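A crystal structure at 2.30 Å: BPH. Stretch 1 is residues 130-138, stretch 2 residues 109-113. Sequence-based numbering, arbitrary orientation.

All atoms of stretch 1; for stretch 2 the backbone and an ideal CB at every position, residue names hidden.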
# COMPACT_ATOMS: atom_id res chain seq x y z
N GLU K 130 41.54 -8.13 3.29
CA GLU K 130 42.79 -8.39 2.58
C GLU K 130 42.62 -9.71 1.87
O GLU K 130 42.14 -10.67 2.47
CB GLU K 130 44.01 -8.48 3.50
CG GLU K 130 45.30 -8.69 2.72
CD GLU K 130 46.56 -8.62 3.55
OE1 GLU K 130 46.48 -8.56 4.80
OE2 GLU K 130 47.65 -8.64 2.94
N PHE K 131 43.00 -9.76 0.60
CA PHE K 131 42.81 -10.96 -0.19
C PHE K 131 44.11 -11.72 -0.33
O PHE K 131 45.18 -11.13 -0.35
CB PHE K 131 42.22 -10.61 -1.56
CG PHE K 131 40.88 -9.96 -1.46
CD1 PHE K 131 39.80 -10.66 -0.94
CD2 PHE K 131 40.69 -8.64 -1.87
CE1 PHE K 131 38.56 -10.06 -0.82
CE2 PHE K 131 39.45 -8.03 -1.76
CZ PHE K 131 38.38 -8.75 -1.24
N SER K 132 43.99 -13.04 -0.40
CA SER K 132 45.16 -13.92 -0.40
C SER K 132 45.60 -14.28 -1.82
O SER K 132 46.75 -14.61 -2.05
CB SER K 132 44.90 -15.17 0.47
OG SER K 132 43.74 -15.92 0.07
N LYS K 133 44.68 -14.19 -2.78
CA LYS K 133 44.90 -14.70 -4.13
C LYS K 133 44.34 -13.73 -5.16
O LYS K 133 45.08 -13.06 -5.86
CB LYS K 133 44.24 -16.08 -4.29
CG LYS K 133 44.82 -17.19 -3.43
CD LYS K 133 43.85 -18.35 -3.37
CE LYS K 133 44.47 -19.64 -2.88
NZ LYS K 133 44.42 -19.79 -1.40
N PHE K 134 43.01 -13.66 -5.22
CA PHE K 134 42.33 -12.74 -6.11
C PHE K 134 40.96 -12.36 -5.58
O PHE K 134 40.47 -12.96 -4.63
CB PHE K 134 42.22 -13.33 -7.51
CG PHE K 134 41.46 -14.63 -7.60
CD1 PHE K 134 40.08 -14.64 -7.75
CD2 PHE K 134 42.13 -15.84 -7.61
CE1 PHE K 134 39.38 -15.84 -7.87
CE2 PHE K 134 41.45 -17.04 -7.73
CZ PHE K 134 40.06 -17.04 -7.86
N TYR K 135 40.37 -11.31 -6.15
CA TYR K 135 38.95 -11.04 -5.95
C TYR K 135 38.45 -10.07 -7.02
O TYR K 135 39.24 -9.57 -7.82
CB TYR K 135 38.62 -10.53 -4.53
CG TYR K 135 37.22 -10.88 -4.07
CD1 TYR K 135 36.77 -12.20 -4.09
CD2 TYR K 135 36.33 -9.90 -3.64
CE1 TYR K 135 35.48 -12.53 -3.71
CE2 TYR K 135 35.04 -10.21 -3.25
CZ TYR K 135 34.62 -11.53 -3.29
OH TYR K 135 33.35 -11.84 -2.88
N ALA K 136 37.14 -9.85 -7.04
CA ALA K 136 36.49 -8.98 -8.03
C ALA K 136 35.25 -8.33 -7.44
O ALA K 136 34.60 -8.93 -6.60
CB ALA K 136 36.10 -9.79 -9.26
N TYR K 137 34.94 -7.11 -7.88
CA TYR K 137 33.72 -6.40 -7.49
C TYR K 137 33.08 -5.83 -8.74
O TYR K 137 33.67 -5.85 -9.83
CB TYR K 137 34.02 -5.23 -6.54
CG TYR K 137 34.17 -5.58 -5.06
CD1 TYR K 137 33.26 -6.42 -4.42
CD2 TYR K 137 35.21 -5.01 -4.30
CE1 TYR K 137 33.40 -6.72 -3.07
CE2 TYR K 137 35.36 -5.31 -2.96
CZ TYR K 137 34.46 -6.16 -2.35
OH TYR K 137 34.62 -6.45 -1.01
N GLY K 138 31.87 -5.31 -8.55
CA GLY K 138 31.02 -4.89 -9.65
C GLY K 138 30.00 -5.96 -10.01
O GLY K 138 30.08 -7.10 -9.55
N UNK K 109 29.57 2.16 -3.12
CA UNK K 109 30.60 1.70 -4.03
C UNK K 109 31.37 0.57 -3.38
O UNK K 109 31.48 0.49 -2.16
CB UNK K 109 31.54 2.84 -4.42
N UNK K 110 31.87 -0.33 -4.21
CA UNK K 110 32.78 -1.35 -3.77
C UNK K 110 34.11 -1.00 -4.43
O UNK K 110 34.13 -0.55 -5.57
CB UNK K 110 32.29 -2.76 -4.13
N UNK K 111 35.22 -1.15 -3.72
CA UNK K 111 36.52 -0.90 -4.35
C UNK K 111 37.55 -1.97 -4.08
O UNK K 111 37.47 -2.69 -3.09
CB UNK K 111 37.07 0.45 -3.88
N UNK K 112 38.50 -2.09 -5.01
CA UNK K 112 39.69 -2.89 -4.80
C UNK K 112 40.89 -1.93 -4.72
O UNK K 112 40.93 -0.92 -5.43
CB UNK K 112 39.87 -3.92 -5.91
N UNK K 113 41.82 -2.22 -3.83
CA UNK K 113 43.00 -1.38 -3.58
C UNK K 113 44.25 -2.24 -3.70
O UNK K 113 44.47 -3.13 -2.89
CB UNK K 113 42.93 -0.72 -2.20

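Position 109 gives a designer little to work with. Its ideal CB has nothing of stretch 1 within reach, and its extended backbone angles suit many residues. The deposited residue is M109, whose side chain stays out of reach of stretch 1.

Position 110 is different. CA-to-CB points toward stretch 1, and the ideal CB already lies 3.5 Å from Y137 CG, over the aromatic ring. A methylene would pack well there. The backbone N of G138, a donor, is 5.1 Å from the ideal CB, so a side chain ending in an acceptor could exploit it, directly or through water; a small residue that merely covers the ring would also fit. The deposited residue is D110, and it does both jobs. Its CB sits 3.8 Å from the centroid of the Y137 ring, 22° off the normal, in a CH-pi contact over the face. With chi1 in m, the carboxylate reaches a water that donates to D110 OD2 at 2.5 Å and accepts from G138 N at 2.7 Å. No direct hydrogen bond joins the two stretches, so this water provides the polar link between D110 and G138; D110 OD1 is satisfied elsewhere in the structure.

At position 111 CA-to-CB points away, and the extended backbone favours a strand-forming residue, beta-branched ones among them, without a demand from stretch 1. It is V111, and its backbone makes the contact: V111 O lies 3.4 Å from Y137 CE2, at the ring edge near its plane.

Position 112 points its CA-to-CB sideways, with the ideal CB 5.0 Å from Y137 CD2. Ahead lie the rings of F131 and Y137, an apolar surface, beside the backbone of Y135 and A136. A short side chain would leave much of this untouched; leucine, methionine or perhaps isoleucine could reach into it. The deposited residue is L112, in the m,t rotamer. L112 CD2 meets both rings, 3.4 Å from Y137 CD2 and 4.0 Å from F131 CE2, while L112 CD1 packs on backbone, 4.0 Å from Y135 O and 4.1 Å from A136 CA. Branching at the gamma carbon lets one residue touch four.

Position 113 is again out of reach, its strand backbone open to many choices, beta-branched residues included. It is I113, which makes no contact with stretch 1. The rule of this contact is economical: a methylene over a ring, a bridging water and one branched apolar end.

Stretch 2, residues 109-113: MDVLI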
# COMPACT_ATOMS: atom_id res chain seq x y z
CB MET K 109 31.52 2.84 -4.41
CG MET K 109 31.96 3.67 -3.23
SD MET K 109 33.38 4.70 -3.59
CE MET K 109 33.62 5.43 -1.97
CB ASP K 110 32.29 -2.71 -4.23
CG ASP K 110 30.91 -3.06 -3.68
OD1 ASP K 110 30.70 -2.94 -2.45
OD2 ASP K 110 30.04 -3.48 -4.45
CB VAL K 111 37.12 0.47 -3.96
CG1 VAL K 111 36.09 1.56 -4.16
CG2 VAL K 111 37.66 0.44 -2.54
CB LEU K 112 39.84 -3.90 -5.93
CG LEU K 112 38.62 -4.83 -6.10
CD1 LEU K 112 38.78 -5.67 -7.35
CD2 LEU K 112 38.46 -5.73 -4.88
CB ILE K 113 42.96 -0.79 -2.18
CG1 ILE K 113 41.75 0.12 -2.04
CG2 ILE K 113 44.26 -0.01 -1.88
CD1 ILE K 113 41.41 0.44 -0.61
O HOH W 1 30.23 -4.97 -6.46
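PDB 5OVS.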